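Putative transcriptional regulator (Streptomyces coelicolor, PDB 2ZB9) probably acts as a dimeric TetR-family transcription factor, binding regulatory DNA through a helix-turn-helix domain to control gene expression. Local coordinates at residues T41-F46 with S66-A71; T82-P86 with Q98-F102; R92-L96 with V194-D199. One frame throughout, in Å; residues are numbered along the deposited sequence.

Contact 1. Residues T41-F46 with S66-A71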
ATOM      1  N   THR A  41       1.059   7.655  18.440  1.00 34.54           N
ATOM      2  CA  THR A  41       0.251   8.781  17.991  1.00 33.88           C
ATOM      3  C   THR A  41      -0.881   9.207  18.920  1.00 32.92           C
ATOM      4  O   THR A  41      -1.154  10.405  19.065  1.00 31.05           O
ATOM      5  CB  THR A  41      -0.352   8.486  16.610  1.00 33.62           C
ATOM      6  OG1 THR A  41       0.694   8.090  15.721  1.00 34.32           O
ATOM      7  CG2 THR A  41      -1.040   9.728  16.048  1.00 34.21           C
ATOM      8  N   ALA A  42      -1.549   8.240  19.539  1.00 30.78           N
ATOM      9  CA  ALA A  42      -2.660   8.556  20.430  1.00 34.53           C
ATOM     10  C   ALA A  42      -2.195   9.414  21.611  1.00 35.42           C
ATOM     11  O   ALA A  42      -2.950  10.236  22.128  1.00 34.59           O
ATOM     12  CB  ALA A  42      -3.321   7.255  20.935  1.00 32.58           C
ATOM     13  N   GLN A  43      -0.943   9.223  22.015  1.00 36.01           N
ATOM     14  CA  GLN A  43      -0.362   9.960  23.131  1.00 37.14           C
ATOM     15  C   GLN A  43       0.094  11.369  22.768  1.00 37.63           C
ATOM     16  O   GLN A  43       0.301  12.206  23.651  1.00 38.37           O
ATOM     17  CB  GLN A  43       0.827   9.184  23.705  1.00 38.48           C
ATOM     18  CG  GLN A  43       0.449   7.941  24.498  1.00 38.70           C
ATOM     19  CD  GLN A  43      -0.240   8.283  25.805  1.00 42.97           C
ATOM     20  OE1 GLN A  43      -1.472   8.386  25.873  1.00 43.04           O
ATOM     21  NE2 GLN A  43       0.556   8.480  26.854  1.00 39.86           N
ATOM     22  N   LEU A  44       0.248  11.634  21.475  1.00 34.73           N
ATOM     23  CA  LEU A  44       0.694  12.945  21.031  1.00 33.57           C
ATOM     24  C   LEU A  44      -0.386  14.016  21.161  1.00 34.72           C
ATOM     25  O   LEU A  44      -1.489  13.866  20.631  1.00 32.97           O
ATOM     26  CB  LEU A  44       1.167  12.876  19.577  1.00 31.84           C
ATOM     27  CG  LEU A  44       1.738  14.166  18.981  1.00 34.66           C
ATOM     28  CD1 LEU A  44       3.018  14.544  19.717  1.00 30.63           C
ATOM     29  CD2 LEU A  44       2.022  13.965  17.489  1.00 32.81           C
ATOM     30  N   THR A  45      -0.063  15.090  21.879  1.00 33.08           N
ATOM     31  CA  THR A  45      -0.992  16.205  22.054  1.00 34.97           C
ATOM     32  C   THR A  45      -0.222  17.522  21.975  1.00 34.66           C
ATOM     33  O   THR A  45       0.972  17.578  22.281  1.00 35.18           O
ATOM     34  CB  THR A  45      -1.704  16.176  23.433  1.00 36.01           C
ATOM     35  OG1 THR A  45      -0.740  16.420  24.463  1.00 34.53           O
ATOM     36  CG2 THR A  45      -2.385  14.833  23.678  1.00 36.02           C
ATOM     37  N   PHE A  46      -0.910  18.578  21.566  1.00 34.84           N
ATOM     38  CA  PHE A  46      -0.290  19.897  21.480  1.00 36.49           C
ATOM     39  C   PHE A  46       0.132  20.354  22.878  1.00 36.01           C
ATOM     40  O   PHE A  46       1.194  20.946  23.052  1.00 34.99           O
ATOM     41  CB  PHE A  46      -1.279  20.891  20.864  1.00 33.69           C
ATOM     42  CG  PHE A  46      -1.373  20.803  19.364  1.00 32.95           C
ATOM     43  CD1 PHE A  46      -0.558  21.591  18.557  1.00 32.66           C
ATOM     44  CD2 PHE A  46      -2.265  19.923  18.757  1.00 33.87           C
ATOM     45  CE1 PHE A  46      -0.628  21.509  17.164  1.00 34.42           C
ATOM     46  CE2 PHE A  46      -2.345  19.830  17.362  1.00 34.05           C
ATOM     47  CZ  PHE A  46      -1.523  20.626  16.564  1.00 32.40           C
ATOM     48  N   SER A  66      -3.205  20.881  12.743  1.00 41.02           N
ATOM     49  CA  SER A  66      -3.885  19.724  13.303  1.00 38.31           C
ATOM     50  C   SER A  66      -2.939  18.707  13.908  1.00 38.02           C
ATOM     51  O   SER A  66      -1.733  18.724  13.665  1.00 37.41           O
ATOM     52  CB  SER A  66      -4.721  19.028  12.228  1.00 38.33           C
ATOM     53  OG  SER A  66      -3.883  18.329  11.322  1.00 35.15           O
ATOM     54  N   LYS A  67      -3.513  17.815  14.702  1.00 36.93           N
ATOM     55  CA  LYS A  67      -2.769  16.747  15.346  1.00 38.12           C
ATOM     56  C   LYS A  67      -2.116  15.887  14.257  1.00 36.93           C
ATOM     57  O   LYS A  67      -0.968  15.455  14.392  1.00 36.53           O
ATOM     58  CB  LYS A  67      -3.742  15.926  16.197  1.00 38.41           C
ATOM     59  CG  LYS A  67      -3.320  14.507  16.519  1.00 42.56           C
ATOM     60  CD  LYS A  67      -2.140  14.447  17.456  1.00 43.29           C
ATOM     61  CE  LYS A  67      -1.892  13.007  17.883  1.00 44.09           C
ATOM     62  NZ  LYS A  67      -3.059  12.460  18.633  1.00 43.99           N
ATOM     63  N   GLY A  68      -2.855  15.657  13.174  1.00 36.64           N
ATOM     64  CA  GLY A  68      -2.341  14.865  12.070  1.00 35.07           C
ATOM     65  C   GLY A  68      -1.090  15.470  11.466  1.00 34.94           C
ATOM     66  O   GLY A  68      -0.093  14.778  11.268  1.00 35.96           O
ATOM     67  N   ALA A  69      -1.139  16.768  11.176  1.00 32.65           N
ATOM     68  CA  ALA A  69       0.006  17.468  10.606  1.00 30.65           C
ATOM     69  C   ALA A  69       1.183  17.465  11.575  1.00 29.73           C
ATOM     70  O   ALA A  69       2.342  17.357  11.158  1.00 29.00           O
ATOM     71  CB  ALA A  69      -0.372  18.901  10.262  1.00 29.68           C
ATOM     72  N   LEU A  70       0.886  17.587  12.865  1.00 27.98           N
ATOM     73  CA  LEU A  70       1.928  17.595  13.885  1.00 27.26           C
ATOM     74  C   LEU A  70       2.662  16.257  13.896  1.00 26.87           C
ATOM     75  O   LEU A  70       3.889  16.210  13.855  1.00 27.85           O
ATOM     76  CB  LEU A  70       1.324  17.862  15.266  1.00 26.69           C
ATOM     77  CG  LEU A  70       2.323  17.958  16.421  1.00 27.48           C
ATOM     78  CD1 LEU A  70       3.215  19.178  16.235  1.00 28.90           C
ATOM     79  CD2 LEU A  70       1.574  18.055  17.737  1.00 29.17           C
ATOM     80  N   ALA A  71       1.904  15.169  13.943  1.00 27.41           N
ATOM     81  CA  ALA A  71       2.492  13.839  13.957  1.00 26.54           C
ATOM     82  C   ALA A  71       3.291  13.538  12.688  1.00 27.94           C
ATOM     83  O   ALA A  71       4.431  13.081  12.777  1.00 28.71           O
ATOM     84  CB  ALA A  71       1.407  12.796  14.151  1.00 26.86           C
TER
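The ammonium group of K67 shows how one lysine can reach two loop carbonyls from the start of a helix. Its NZ donates weak hydrogen bonds to T41 O at 2.8 Å and L44 O at 2.9 Å, so it sits across the turn that also holds L44 N against T41 O (3.0 Å). Both helix starts are capped by side chains: S66 OG accepts from A69 N at 3.2 Å, and T45 OG1 caps R48 N. Beyond the polar part, L44 CD2 lies 3.6 Å from A71 CB, and L70 CD2 stands over the face of the F46 ring, 4.0 Å from its centroid, a CH-pi contact. V32 of helix 20-39 and V49 of helix 46-53 both touch L44 and L70, placing the contact in the TetR-type DNA-binding domain, where T45 opens the predicted helix-turn-helix. The chemistry implies that the start of helix 67-83 is held within this domain mainly by apolar packing, with K67 adding two weak bonds to loop carbonyls at the edge.

Contact 2. Residues T82-P86 with Q98-F102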
ATOM      1  N   THR A  82      17.873   8.359   8.973  1.00 34.60           N
ATOM      2  CA  THR A  82      17.887   6.911   8.855  1.00 33.05           C
ATOM      3  C   THR A  82      17.429   6.422   7.477  1.00 31.97           C
ATOM      4  O   THR A  82      17.922   5.405   6.988  1.00 29.26           O
ATOM      5  CB  THR A  82      16.981   6.282   9.927  1.00 34.12           C
ATOM      6  OG1 THR A  82      17.347   6.797  11.214  1.00 37.49           O
ATOM      7  CG2 THR A  82      17.123   4.769   9.934  1.00 33.56           C
ATOM      8  N   LEU A  83      16.494   7.140   6.854  1.00 30.58           N
ATOM      9  CA  LEU A  83      15.978   6.725   5.549  1.00 29.78           C
ATOM     10  C   LEU A  83      16.601   7.447   4.359  1.00 29.64           C
ATOM     11  O   LEU A  83      16.173   7.249   3.221  1.00 30.79           O
ATOM     12  CB  LEU A  83      14.455   6.883   5.493  1.00 27.58           C
ATOM     13  CG  LEU A  83      13.643   6.088   6.519  1.00 28.01           C
ATOM     14  CD1 LEU A  83      12.153   6.282   6.249  1.00 24.99           C
ATOM     15  CD2 LEU A  83      14.012   4.602   6.439  1.00 29.86           C
ATOM     16  N   ALA A  84      17.613   8.268   4.616  1.00 28.59           N
ATOM     17  CA  ALA A  84      18.291   8.997   3.545  1.00 30.25           C
ATOM     18  C   ALA A  84      18.921   8.018   2.549  1.00 29.37           C
ATOM     19  O   ALA A  84      19.315   6.908   2.920  1.00 29.83           O
ATOM     20  CB  ALA A  84      19.372   9.918   4.132  1.00 27.34           C
ATOM     21  N   PHE A  85      19.037   8.444   1.293  1.00 29.30           N
ATOM     22  CA  PHE A  85      19.598   7.593   0.247  1.00 28.81           C
ATOM     23  C   PHE A  85      21.100   7.677   0.056  1.00 29.22           C
ATOM     24  O   PHE A  85      21.649   8.750  -0.192  1.00 28.45           O
ATOM     25  CB  PHE A  85      18.941   7.882  -1.112  1.00 27.72           C
ATOM     26  CG  PHE A  85      17.563   7.310  -1.255  1.00 29.62           C
ATOM     27  CD1 PHE A  85      16.457   7.980  -0.738  1.00 26.88           C
ATOM     28  CD2 PHE A  85      17.376   6.069  -1.858  1.00 25.38           C
ATOM     29  CE1 PHE A  85      15.184   7.420  -0.813  1.00 24.99           C
ATOM     30  CE2 PHE A  85      16.113   5.505  -1.936  1.00 27.36           C
ATOM     31  CZ  PHE A  85      15.010   6.186  -1.409  1.00 25.24           C
ATOM     32  N   PRO A  86      21.791   6.538   0.173  1.00 28.92           N
ATOM     33  CA  PRO A  86      23.238   6.576  -0.024  1.00 29.41           C
ATOM     34  C   PRO A  86      23.395   6.881  -1.508  1.00 30.14           C
ATOM     35  O   PRO A  86      22.557   6.473  -2.310  1.00 30.85           O
ATOM     36  CB  PRO A  86      23.672   5.145   0.295  1.00 27.16           C
ATOM     37  CG  PRO A  86      22.608   4.649   1.222  1.00 29.37           C
ATOM     38  CD  PRO A  86      21.351   5.199   0.599  1.00 28.52           C
ATOM     39  N   GLN A  98      19.154   1.214   1.525  1.00 25.37           N
ATOM     40  CA  GLN A  98      18.029   2.065   1.915  1.00 24.90           C
ATOM     41  C   GLN A  98      16.777   1.243   2.224  1.00 25.34           C
ATOM     42  O   GLN A  98      16.094   1.509   3.206  1.00 27.06           O
ATOM     43  CB  GLN A  98      17.738   3.094   0.815  1.00 23.74           C
ATOM     44  CG  GLN A  98      16.912   4.309   1.246  1.00 23.62           C
ATOM     45  CD  GLN A  98      15.456   3.984   1.510  1.00 24.69           C
ATOM     46  OE1 GLN A  98      14.918   3.022   0.970  1.00 24.72           O
ATOM     47  NE2 GLN A  98      14.802   4.806   2.327  1.00 24.95           N
ATOM     48  N   LEU A  99      16.474   0.249   1.393  1.00 26.20           N
ATOM     49  CA  LEU A  99      15.296  -0.589   1.623  1.00 26.71           C
ATOM     50  C   LEU A  99      15.426  -1.362   2.938  1.00 27.88           C
ATOM     51  O   LEU A  99      14.425  -1.627   3.607  1.00 27.68           O
ATOM     52  CB  LEU A  99      15.081  -1.597   0.481  1.00 26.44           C
ATOM     53  CG  LEU A  99      14.131  -1.353  -0.702  1.00 29.32           C
ATOM     54  CD1 LEU A  99      12.874  -0.622  -0.230  1.00 27.73           C
ATOM     55  CD2 LEU A  99      14.831  -0.561  -1.775  1.00 28.12           C
ATOM     56  N   ARG A 100      16.651  -1.735   3.306  1.00 27.88           N
ATOM     57  CA  ARG A 100      16.858  -2.467   4.561  1.00 30.36           C
ATOM     58  C   ARG A 100      16.663  -1.562   5.773  1.00 30.65           C
ATOM     59  O   ARG A 100      16.087  -1.977   6.777  1.00 31.89           O
ATOM     60  CB  ARG A 100      18.245  -3.113   4.588  1.00 31.21           C
ATOM     61  CG  ARG A 100      18.286  -4.422   3.802  1.00 32.16           C
ATOM     62  CD  ARG A 100      19.700  -4.899   3.499  1.00 35.26           C
ATOM     63  NE  ARG A 100      19.638  -6.099   2.667  1.00 37.18           N
ATOM     64  CZ  ARG A 100      20.631  -6.562   1.913  1.00 37.16           C
ATOM     65  NH1 ARG A 100      21.800  -5.937   1.870  1.00 34.21           N
ATOM     66  NH2 ARG A 100      20.440  -7.656   1.186  1.00 38.29           N
ATOM     67  N   ALA A 101      17.137  -0.324   5.684  1.00 30.18           N
ATOM     68  CA  ALA A 101      16.952   0.613   6.786  1.00 29.59           C
ATOM     69  C   ALA A 101      15.443   0.889   6.894  1.00 29.37           C
ATOM     70  O   ALA A 101      14.888   0.994   7.991  1.00 30.69           O
ATOM     71  CB  ALA A 101      17.726   1.905   6.513  1.00 25.30           C
ATOM     72  N   PHE A 102      14.780   0.975   5.743  1.00 27.74           N
ATOM     73  CA  PHE A 102      13.341   1.218   5.691  1.00 27.18           C
ATOM     74  C   PHE A 102      12.599   0.064   6.352  1.00 27.62           C
ATOM     75  O   PHE A 102      11.698   0.270   7.162  1.00 26.88           O
ATOM     76  CB  PHE A 102      12.889   1.350   4.235  1.00 27.23           C
ATOM     77  CG  PHE A 102      11.410   1.538   4.071  1.00 25.37           C
ATOM     78  CD1 PHE A 102      10.795   2.710   4.491  1.00 28.17           C
ATOM     79  CD2 PHE A 102      10.631   0.549   3.473  1.00 26.04           C
ATOM     80  CE1 PHE A 102       9.417   2.901   4.312  1.00 27.81           C
ATOM     81  CE2 PHE A 102       9.256   0.727   3.291  1.00 25.49           C
ATOM     82  CZ  PHE A 102       8.651   1.906   3.712  1.00 25.71           C
TER
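Q98 lays its aliphatic CG over the ring of F85, 3.6 Å from the centroid and 16° off the normal, a CH-pi contact made by a polar residue. In this all-helical TetR fold, the pair lies where the chain leaves helix 67-83, which comes from the DNA-binding domain, and turns toward helix 91-108 of the C-terminal domain. The amide completes the junction: Q98 NE2 donates to L83 O at 2.9 Å with a nearly straight geometry (169°), while OE1 accepts from W171 NE1. L83 O also receives a bond from R140 NH2 of helix 126-153. A101, one turn along from Q98, brings its CB to 3.5 Å from T82 O, and W171 and Y175 meet the F102 ring edge-to-face. The L83 side chain packs against the same helix, with L83 CD2 3.5 Å from F102 CA and 4.1 Å from F102 CB.

Contact 3. Residues R92-L96 with V194-D199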
ATOM      1  N   ARG A  92      22.422  -0.583  -7.103  1.00 26.42           N
ATOM      2  CA  ARG A  92      21.975  -1.834  -6.499  1.00 28.73           C
ATOM      3  C   ARG A  92      22.291  -1.844  -5.005  1.00 29.95           C
ATOM      4  O   ARG A  92      21.417  -2.094  -4.182  1.00 30.00           O
ATOM      5  CB  ARG A  92      22.649  -3.032  -7.178  1.00 30.35           C
ATOM      6  CG  ARG A  92      22.124  -4.388  -6.693  1.00 33.49           C
ATOM      7  CD  ARG A  92      22.915  -5.542  -7.308  1.00 34.57           C
ATOM      8  NE  ARG A  92      22.848  -5.522  -8.767  1.00 36.74           N
ATOM      9  CZ  ARG A  92      22.042  -6.291  -9.490  1.00 36.96           C
ATOM     10  NH1 ARG A  92      21.234  -7.155  -8.890  1.00 35.60           N
ATOM     11  NH2 ARG A  92      22.043  -6.194 -10.812  1.00 36.49           N
ATOM     12  N   ALA A  93      23.545  -1.558  -4.664  1.00 30.56           N
ATOM     13  CA  ALA A  93      23.977  -1.531  -3.271  1.00 30.76           C
ATOM     14  C   ALA A  93      23.248  -0.467  -2.466  1.00 29.73           C
ATOM     15  O   ALA A  93      22.795  -0.729  -1.354  1.00 32.85           O
ATOM     16  CB  ALA A  93      25.481  -1.294  -3.193  1.00 31.98           C
ATOM     17  N   ASP A  94      23.132   0.733  -3.024  1.00 28.20           N
ATOM     18  CA  ASP A  94      22.458   1.823  -2.321  1.00 28.00           C
ATOM     19  C   ASP A  94      20.980   1.521  -2.083  1.00 27.69           C
ATOM     20  O   ASP A  94      20.455   1.759  -0.994  1.00 26.47           O
ATOM     21  CB  ASP A  94      22.605   3.135  -3.099  1.00 28.41           C
ATOM     22  CG  ASP A  94      24.055   3.553  -3.277  1.00 29.82           C
ATOM     23  OD1 ASP A  94      24.924   3.065  -2.519  1.00 31.79           O
ATOM     24  OD2 ASP A  94      24.329   4.385  -4.166  1.00 30.27           O
ATOM     25  N   LEU A  95      20.317   0.988  -3.105  1.00 28.28           N
ATOM     26  CA  LEU A  95      18.903   0.640  -3.005  1.00 30.30           C
ATOM     27  C   LEU A  95      18.696  -0.432  -1.922  1.00 29.43           C
ATOM     28  O   LEU A  95      17.755  -0.348  -1.127  1.00 28.54           O
ATOM     29  CB  LEU A  95      18.403   0.138  -4.367  1.00 32.22           C
ATOM     30  CG  LEU A  95      17.159   0.755  -5.025  1.00 35.72           C
ATOM     31  CD1 LEU A  95      17.069   2.256  -4.775  1.00 33.85           C
ATOM     32  CD2 LEU A  95      17.219   0.473  -6.524  1.00 34.17           C
ATOM     33  N   LEU A  96      19.578  -1.429  -1.881  1.00 29.19           N
ATOM     34  CA  LEU A  96      19.473  -2.488  -0.873  1.00 29.08           C
ATOM     35  C   LEU A  96      19.676  -1.893   0.513  1.00 27.54           C
ATOM     36  O   LEU A  96      18.951  -2.213   1.450  1.00 31.33           O
ATOM     37  CB  LEU A  96      20.527  -3.583  -1.092  1.00 29.89           C
ATOM     38  CG  LEU A  96      20.278  -4.899  -1.848  1.00 32.72           C
ATOM     39  CD1 LEU A  96      18.788  -5.167  -2.047  1.00 29.58           C
ATOM     40  CD2 LEU A  96      20.997  -4.844  -3.175  1.00 33.14           C
ATOM     41  N   VAL A 194      14.575  -5.816  -5.278  1.00 28.22           N
ATOM     42  CA  VAL A 194      15.600  -5.135  -6.066  1.00 28.09           C
ATOM     43  C   VAL A 194      16.150  -5.980  -7.219  1.00 29.16           C
ATOM     44  O   VAL A 194      16.286  -5.489  -8.338  1.00 29.36           O
ATOM     45  CB  VAL A 194      16.770  -4.693  -5.165  1.00 29.16           C
ATOM     46  CG1 VAL A 194      17.834  -3.980  -5.987  1.00 28.04           C
ATOM     47  CG2 VAL A 194      16.251  -3.786  -4.061  1.00 26.90           C
ATOM     48  N   THR A 195      16.457  -7.247  -6.962  1.00 28.98           N
ATOM     49  CA  THR A 195      17.000  -8.088  -8.025  1.00 31.77           C
ATOM     50  C   THR A 195      15.988  -8.312  -9.150  1.00 29.65           C
ATOM     51  O   THR A 195      16.354  -8.297 -10.320  1.00 28.98           O
ATOM     52  CB  THR A 195      17.491  -9.460  -7.491  1.00 32.72           C
ATOM     53  OG1 THR A 195      16.372 -10.251  -7.084  1.00 39.26           O
ATOM     54  CG2 THR A 195      18.421  -9.263  -6.304  1.00 33.23           C
ATOM     55  N   ASN A 196      14.721  -8.521  -8.799  1.00 28.95           N
ATOM     56  CA  ASN A 196      13.685  -8.732  -9.811  1.00 28.11           C
ATOM     57  C   ASN A 196      13.621  -7.557 -10.768  1.00 28.07           C
ATOM     58  O   ASN A 196      13.593  -7.720 -11.985  1.00 29.41           O
ATOM     59  CB  ASN A 196      12.307  -8.891  -9.169  1.00 26.79           C
ATOM     60  CG  ASN A 196      12.137 -10.213  -8.465  1.00 30.43           C
ATOM     61  OD1 ASN A 196      12.869 -11.166  -8.724  1.00 30.95           O
ATOM     62  ND2 ASN A 196      11.145 -10.290  -7.584  1.00 27.96           N
ATOM     63  N   LEU A 197      13.604  -6.365 -10.191  1.00 29.83           N
ATOM     64  CA  LEU A 197      13.513  -5.131 -10.948  1.00 31.23           C
ATOM     65  C   LEU A 197      14.752  -4.828 -11.779  1.00 32.55           C
ATOM     66  O   LEU A 197      14.657  -4.564 -12.977  1.00 34.37           O
ATOM     67  CB  LEU A 197      13.242  -3.992  -9.976  1.00 31.62           C
ATOM     68  CG  LEU A 197      12.121  -3.016 -10.307  1.00 34.61           C
ATOM     69  CD1 LEU A 197      10.964  -3.714 -11.008  1.00 32.21           C
ATOM     70  CD2 LEU A 197      11.675  -2.376  -9.003  1.00 32.75           C
ATOM     71  N   LEU A 198      15.911  -4.856 -11.138  1.00 31.92           N
ATOM     72  CA  LEU A 198      17.163  -4.571 -11.816  1.00 34.73           C
ATOM     73  C   LEU A 198      17.533  -5.624 -12.855  1.00 35.73           C
ATOM     74  O   LEU A 198      17.920  -5.284 -13.971  1.00 38.06           O
ATOM     75  CB  LEU A 198      18.295  -4.432 -10.785  1.00 33.92           C
ATOM     76  CG  LEU A 198      18.665  -3.040 -10.234  1.00 34.60           C
ATOM     77  CD1 LEU A 198      17.437  -2.188 -10.028  1.00 33.26           C
ATOM     78  CD2 LEU A 198      19.432  -3.206  -8.933  1.00 31.41           C
ATOM     79  N   ASP A 199      17.398  -6.898 -12.496  1.00 36.19           N
ATOM     80  CA  ASP A 199      17.763  -7.981 -13.405  1.00 37.20           C
ATOM     81  C   ASP A 199      16.633  -8.515 -14.289  1.00 37.61           C
ATOM     82  O   ASP A 199      16.888  -9.180 -15.295  1.00 37.23           O
ATOM     83  CB  ASP A 199      18.382  -9.145 -12.613  1.00 38.08           C
ATOM     84  CG  ASP A 199      19.575  -8.711 -11.756  1.00 38.93           C
ATOM     85  OD1 ASP A 199      20.387  -7.897 -12.234  1.00 39.68           O
ATOM     86  OD2 ASP A 199      19.709  -9.190 -10.609  1.00 39.47           O
TER
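Two helices that run nearly antiparallel, at 150° with their segment axes 11.1 Å apart, are bridged here by one long side chain. R92 reaches across from helix 91-108 and meets the carboxylate of D199, at the end of helix 187-199, in a two-pronged salt bridge: NH2 to OD1 at 2.8 Å and NH1 to OD2 at 3.1 Å, with hydrogen-bond angles of 176° and 168°. Each carboxylate oxygen thus has its own donor, and the near-linear angles reflect two groups that face each other in nearly one plane. L198 CD2 covers one face of the guanidinium and also packs 3.7 Å from R92 CB. R92 therefore fits as a knob into a hole formed by V194, T195, L198 and D199.

Other polar groups find partners outside the two segments: D94 OD2 a salt bridge with R147, D94 OD1 a hydrogen bond with T88, and N196 ND2 a bond to Q169 OE1 of the second subunit. T195 OG1 makes only a weak bond to A192 O. Beneath the salt bridge the contact is apolar: L96 CD1 lies 3.5 Å from V194 CG2, and L95 CD2 is 4.4 Å from L198 CD1. W171 of helix 163-179 also touches L95.

Helix 187-199 looks two ways, since L197 meets L197 of the second subunit, its backbone also hydrogen-bonding to that chain, and L198 packs on C202 of that subunit. Such a helix, packed on its own domain and on the partner subunit, is typical of the helical dimerisation region in the TetR C-terminal domain.

How the contacts relate
From the N terminus, contact 1 comes first, closing a short loop around helices 46-53 and 57-63 and tying the start of helix 67-83 into the DNA-binding domain. Contact 2 takes up the far part of that helix and the loop that follows, and closes the short connection to helix 91-108. Its centre lies about 25 Å from that of contact 1, and the helix runs between the two domains. Contact 3 starts within the loop closed by contact 2 but returns almost a hundred residues later, on helix 187-199, so these two cross. They touch, L99 CD2 lying 4.2 Å from V194 CG2, and together join helix 91-108 to its predecessor and to helix 187-199, facing the second subunit.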